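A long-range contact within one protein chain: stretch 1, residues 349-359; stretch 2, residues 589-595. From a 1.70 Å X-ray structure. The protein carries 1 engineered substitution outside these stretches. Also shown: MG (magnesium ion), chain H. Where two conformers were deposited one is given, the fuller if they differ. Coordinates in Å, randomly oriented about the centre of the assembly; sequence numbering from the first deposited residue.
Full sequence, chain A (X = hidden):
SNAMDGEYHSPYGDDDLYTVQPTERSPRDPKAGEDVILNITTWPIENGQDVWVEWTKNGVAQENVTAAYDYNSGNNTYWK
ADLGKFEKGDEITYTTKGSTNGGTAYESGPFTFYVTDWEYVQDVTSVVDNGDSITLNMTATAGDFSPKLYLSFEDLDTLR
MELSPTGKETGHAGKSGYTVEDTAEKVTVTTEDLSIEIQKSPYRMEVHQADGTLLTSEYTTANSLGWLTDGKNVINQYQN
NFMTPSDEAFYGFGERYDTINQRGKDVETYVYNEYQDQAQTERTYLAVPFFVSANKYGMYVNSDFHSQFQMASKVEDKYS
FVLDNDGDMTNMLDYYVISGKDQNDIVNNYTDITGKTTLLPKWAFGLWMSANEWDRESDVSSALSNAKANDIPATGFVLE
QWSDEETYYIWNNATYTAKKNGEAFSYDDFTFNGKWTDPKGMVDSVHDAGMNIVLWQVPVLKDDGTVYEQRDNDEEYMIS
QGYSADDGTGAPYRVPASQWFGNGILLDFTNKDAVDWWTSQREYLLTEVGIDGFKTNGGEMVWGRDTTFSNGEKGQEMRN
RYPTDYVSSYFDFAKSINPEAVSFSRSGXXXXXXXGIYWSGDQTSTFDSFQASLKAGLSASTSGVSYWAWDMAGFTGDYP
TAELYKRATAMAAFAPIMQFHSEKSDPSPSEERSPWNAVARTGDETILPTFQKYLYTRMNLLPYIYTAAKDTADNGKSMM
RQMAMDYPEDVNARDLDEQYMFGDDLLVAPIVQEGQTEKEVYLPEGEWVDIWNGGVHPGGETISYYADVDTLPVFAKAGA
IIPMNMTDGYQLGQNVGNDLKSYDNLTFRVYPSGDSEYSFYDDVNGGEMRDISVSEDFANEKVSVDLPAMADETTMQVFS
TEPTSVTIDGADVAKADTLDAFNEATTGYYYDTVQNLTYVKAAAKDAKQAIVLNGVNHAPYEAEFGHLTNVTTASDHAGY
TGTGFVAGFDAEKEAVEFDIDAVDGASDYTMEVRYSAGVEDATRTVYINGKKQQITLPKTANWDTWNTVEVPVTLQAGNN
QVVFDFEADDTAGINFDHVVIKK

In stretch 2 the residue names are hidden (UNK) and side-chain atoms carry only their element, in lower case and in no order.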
# COMPACT_ATOMS: atom_id res chain seq x y z
N ASN A 349 5.54 -14.35 3.85
CA ASN A 349 5.35 -15.67 3.22
C ASN A 349 4.69 -15.56 1.86
O ASN A 349 5.06 -16.26 0.93
CB ASN A 349 4.60 -16.64 4.16
CG ASN A 349 5.40 -16.96 5.41
OD1 ASN A 349 6.62 -16.76 5.43
ND2 ASN A 349 4.73 -17.44 6.46
N TYR A 350 3.72 -14.65 1.74
CA TYR A 350 3.10 -14.36 0.47
C TYR A 350 4.17 -13.88 -0.53
O TYR A 350 4.16 -14.29 -1.69
CB TYR A 350 1.96 -13.34 0.66
CG TYR A 350 1.52 -12.70 -0.63
CD1 TYR A 350 0.73 -13.40 -1.55
CD2 TYR A 350 1.92 -11.41 -0.95
CE1 TYR A 350 0.34 -12.83 -2.75
CE2 TYR A 350 1.56 -10.82 -2.18
CZ TYR A 350 0.76 -11.54 -3.06
OH TYR A 350 0.42 -10.99 -4.27
N THR A 351 5.08 -13.01 -0.09
CA THR A 351 6.14 -12.53 -0.99
C THR A 351 7.17 -13.61 -1.34
O THR A 351 7.82 -13.53 -2.39
CB THR A 351 6.83 -11.24 -0.50
OG1 THR A 351 7.57 -11.52 0.70
CG2 THR A 351 5.81 -10.12 -0.32
N ASP A 352 7.28 -14.63 -0.49
CA ASP A 352 8.09 -15.80 -0.86
C ASP A 352 7.50 -16.45 -2.11
O ASP A 352 8.24 -16.97 -2.97
CB ASP A 352 8.09 -16.85 0.24
CG ASP A 352 8.93 -16.47 1.42
OD1 ASP A 352 9.89 -15.68 1.32
OD2 ASP A 352 8.64 -17.01 2.50
N ILE A 353 6.17 -16.42 -2.21
CA ILE A 353 5.47 -17.09 -3.30
C ILE A 353 5.48 -16.21 -4.56
O ILE A 353 5.72 -16.72 -5.66
CB ILE A 353 4.03 -17.49 -2.90
CG1 ILE A 353 4.04 -18.49 -1.72
CG2 ILE A 353 3.26 -18.06 -4.10
CD1 ILE A 353 2.74 -18.51 -0.95
N THR A 354 5.21 -14.92 -4.41
CA THR A 354 4.90 -14.06 -5.56
C THR A 354 5.98 -13.03 -5.87
O THR A 354 5.88 -12.33 -6.89
CB THR A 354 3.57 -13.29 -5.38
OG1 THR A 354 3.67 -12.39 -4.27
CG2 THR A 354 2.42 -14.28 -5.14
N GLY A 355 6.98 -12.91 -5.00
CA GLY A 355 8.11 -12.01 -5.26
C GLY A 355 8.28 -10.95 -4.20
O GLY A 355 7.31 -10.38 -3.70
N LYS A 356 9.54 -10.70 -3.85
CA LYS A 356 9.86 -9.64 -2.92
C LYS A 356 9.82 -8.29 -3.61
O LYS A 356 10.09 -8.18 -4.81
CB LYS A 356 11.27 -9.84 -2.35
CG LYS A 356 11.52 -11.19 -1.70
CD LYS A 356 10.77 -11.29 -0.39
CE LYS A 356 10.56 -12.76 -0.04
NZ LYS A 356 10.09 -12.80 1.36
N THR A 357 9.51 -7.26 -2.83
CA THR A 357 9.74 -5.90 -3.27
C THR A 357 11.22 -5.72 -3.60
O THR A 357 12.09 -6.17 -2.86
CB THR A 357 9.34 -4.92 -2.15
OG1 THR A 357 7.91 -4.88 -2.09
CG2 THR A 357 9.82 -3.52 -2.43
N THR A 358 11.51 -5.04 -4.72
CA THR A 358 12.90 -4.70 -5.05
C THR A 358 13.27 -3.38 -4.39
O THR A 358 12.63 -2.36 -4.65
CB THR A 358 13.07 -4.58 -6.58
OG1 THR A 358 12.70 -5.82 -7.18
CG2 THR A 358 14.52 -4.23 -6.96
N LEU A 359 14.31 -3.39 -3.56
CA LEU A 359 14.79 -2.12 -2.96
C LEU A 359 15.09 -1.07 -4.02
O LEU A 359 15.85 -1.32 -4.96
CB LEU A 359 16.02 -2.35 -2.07
CG LEU A 359 16.56 -1.10 -1.37
CD1 LEU A 359 15.54 -0.48 -0.40
CD2 LEU A 359 17.86 -1.45 -0.66
N UNK A 589 -0.94 -6.84 -10.85
CA UNK A 589 -1.54 -7.92 -10.05
C UNK A 589 -0.46 -8.50 -9.13
O UNK A 589 0.54 -7.84 -8.86
o UNK A 589 -3.05 -9.83 -10.11
c UNK A 589 -1.31 -9.71 -11.81
c UNK A 589 -2.28 -8.94 -10.94
N UNK A 590 -0.67 -9.71 -8.60
CA UNK A 590 0.36 -10.36 -7.77
C UNK A 590 1.72 -10.33 -8.47
O UNK A 590 1.82 -10.63 -9.67
c UNK A 590 -0.01 -11.81 -7.48
o UNK A 590 -0.05 -12.55 -8.67
N UNK A 591 2.75 -9.95 -7.72
CA UNK A 591 4.12 -9.77 -8.27
C UNK A 591 4.42 -8.33 -8.66
O UNK A 591 5.58 -7.99 -8.89
N UNK A 592 3.39 -7.47 -8.72
CA UNK A 592 3.62 -6.04 -9.03
C UNK A 592 4.73 -5.46 -8.15
O UNK A 592 5.52 -4.62 -8.60
c UNK A 592 2.35 -5.25 -8.81
N UNK A 593 4.78 -5.91 -6.90
CA UNK A 593 5.73 -5.37 -5.93
C UNK A 593 7.20 -5.50 -6.33
O UNK A 593 8.02 -4.74 -5.82
c UNK A 593 5.48 -6.01 -4.55
n UNK A 593 4.77 -9.68 -4.44
c UNK A 593 4.65 -8.42 -4.84
o UNK A 593 3.65 -8.01 -5.43
c UNK A 593 5.82 -7.51 -4.50
N UNK A 594 7.53 -6.41 -7.24
CA UNK A 594 8.93 -6.57 -7.67
C UNK A 594 9.43 -5.37 -8.47
O UNK A 594 10.64 -5.19 -8.64
c UNK A 594 9.15 -10.36 -8.62
n UNK A 594 8.59 -11.87 -10.41
c UNK A 594 9.10 -7.83 -8.54
c UNK A 594 8.80 -9.13 -7.80
c UNK A 594 8.03 -10.81 -9.51
N UNK A 595 8.51 -4.53 -8.96
CA UNK A 595 8.88 -3.57 -10.02
C UNK A 595 8.48 -2.11 -9.75
O UNK A 595 7.76 -1.51 -10.54
o UNK A 595 8.85 -5.38 -11.66
c UNK A 595 8.34 -4.07 -11.37
MG MG H . 8.20 -17.65 6.60
O HOH W 1 7.12 -17.78 8.35
O HOH W 2 0.97 -8.36 -4.58
O HOH W 3 9.39 -17.55 4.96
O HOH W 4 9.87 -18.56 7.55
O HOH W 5 8.87 -15.85 7.18
O HOH W 6 7.35 -19.49 6.04

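Position 589 carries one carbon beyond CA that branches to one oxygen and one carbon. Nothing of it reaches stretch 1. A beta-branched side chain with a hydroxyl is threonine, so this is Thr-589, which opens a type II beta turn.

Position 590 has one carbon followed by one oxygen. Its CB points toward stretch 1 and lies 3.3 Å from OH of Tyr-350, at the ring's edge and near its plane. One carbon then one oxygen is the pattern of serine: this is Ser-590.

Position 591 has no side-chain atoms and a positive phi of 95°. A CB here would be jammed against the carbonyl oxygen of the residue before it, so the backbone alone calls for glycine. Gly-591 lies close to the last helical residue, its CA 3.4 Å from O of Thr-354 in a CA-H...O contact.

Position 592 bears a single carbon that points away from stretch 1: Ala-592. Its N closes the turn on O of Thr-589 at 2.9 Å.

Position 593 has three carbons, the third carrying one oxygen and one nitrogen. The nitrogen lies 2.9 Å from OG1 of Thr-354 and 2.7 Å from O of Gly-355, donating a hydrogen bond to each. A terminal amide at this length means glutamine. In Gln-593, OE1 accepts a weak bond from N of Gly-591 at 3.1 Å, and water 2 bridges it to OH of Tyr-350, 2.8 Å from OE1 and 2.7 Å from OH.

Position 594 shows four carbons in a row ending in nitrogen. The second carbon lies 3.4 Å from O of Lys-356, and the third is 3.9 Å from CA of Gly-355. This is Lys-594. An ideal CB on Gly-355 would fall 2.5 Å from CD of Lys-594, a clash; the backbone angles of Gly-355 also call for glycine by themselves, since a CB would be jammed against the preceding carbonyl oxygen.

Position 595 has one carbon then one oxygen; its CA-to-CB bond points away from stretch 1, and the side chain comes no nearer than 5.9 Å. Hence Ser-595.

The contact works by reading a helix end through one amide. As the chain leaves the helix at Gly-355, a carbonyl becomes available to NE2 of Gln-593, which also takes the hydroxyl of Thr-354; that hydroxyl, OG1, in turn donates to O of Tyr-350 at 3.2 Å. Farther along, CA of Thr-357 approaches O of Gln-593 at 3.3 Å in a CA-H...O contact, and the side-chain hydroxyl OG1 of Thr-358 donates to O of Lys-594 at 2.6 Å. The rule is economical: glycine at 355 leaves room for the lysine chain, glycine at 591 allows the turn, and a buried glutamine joins the two stretches.

Stretch 2, residues 589-595: TSGAQKS
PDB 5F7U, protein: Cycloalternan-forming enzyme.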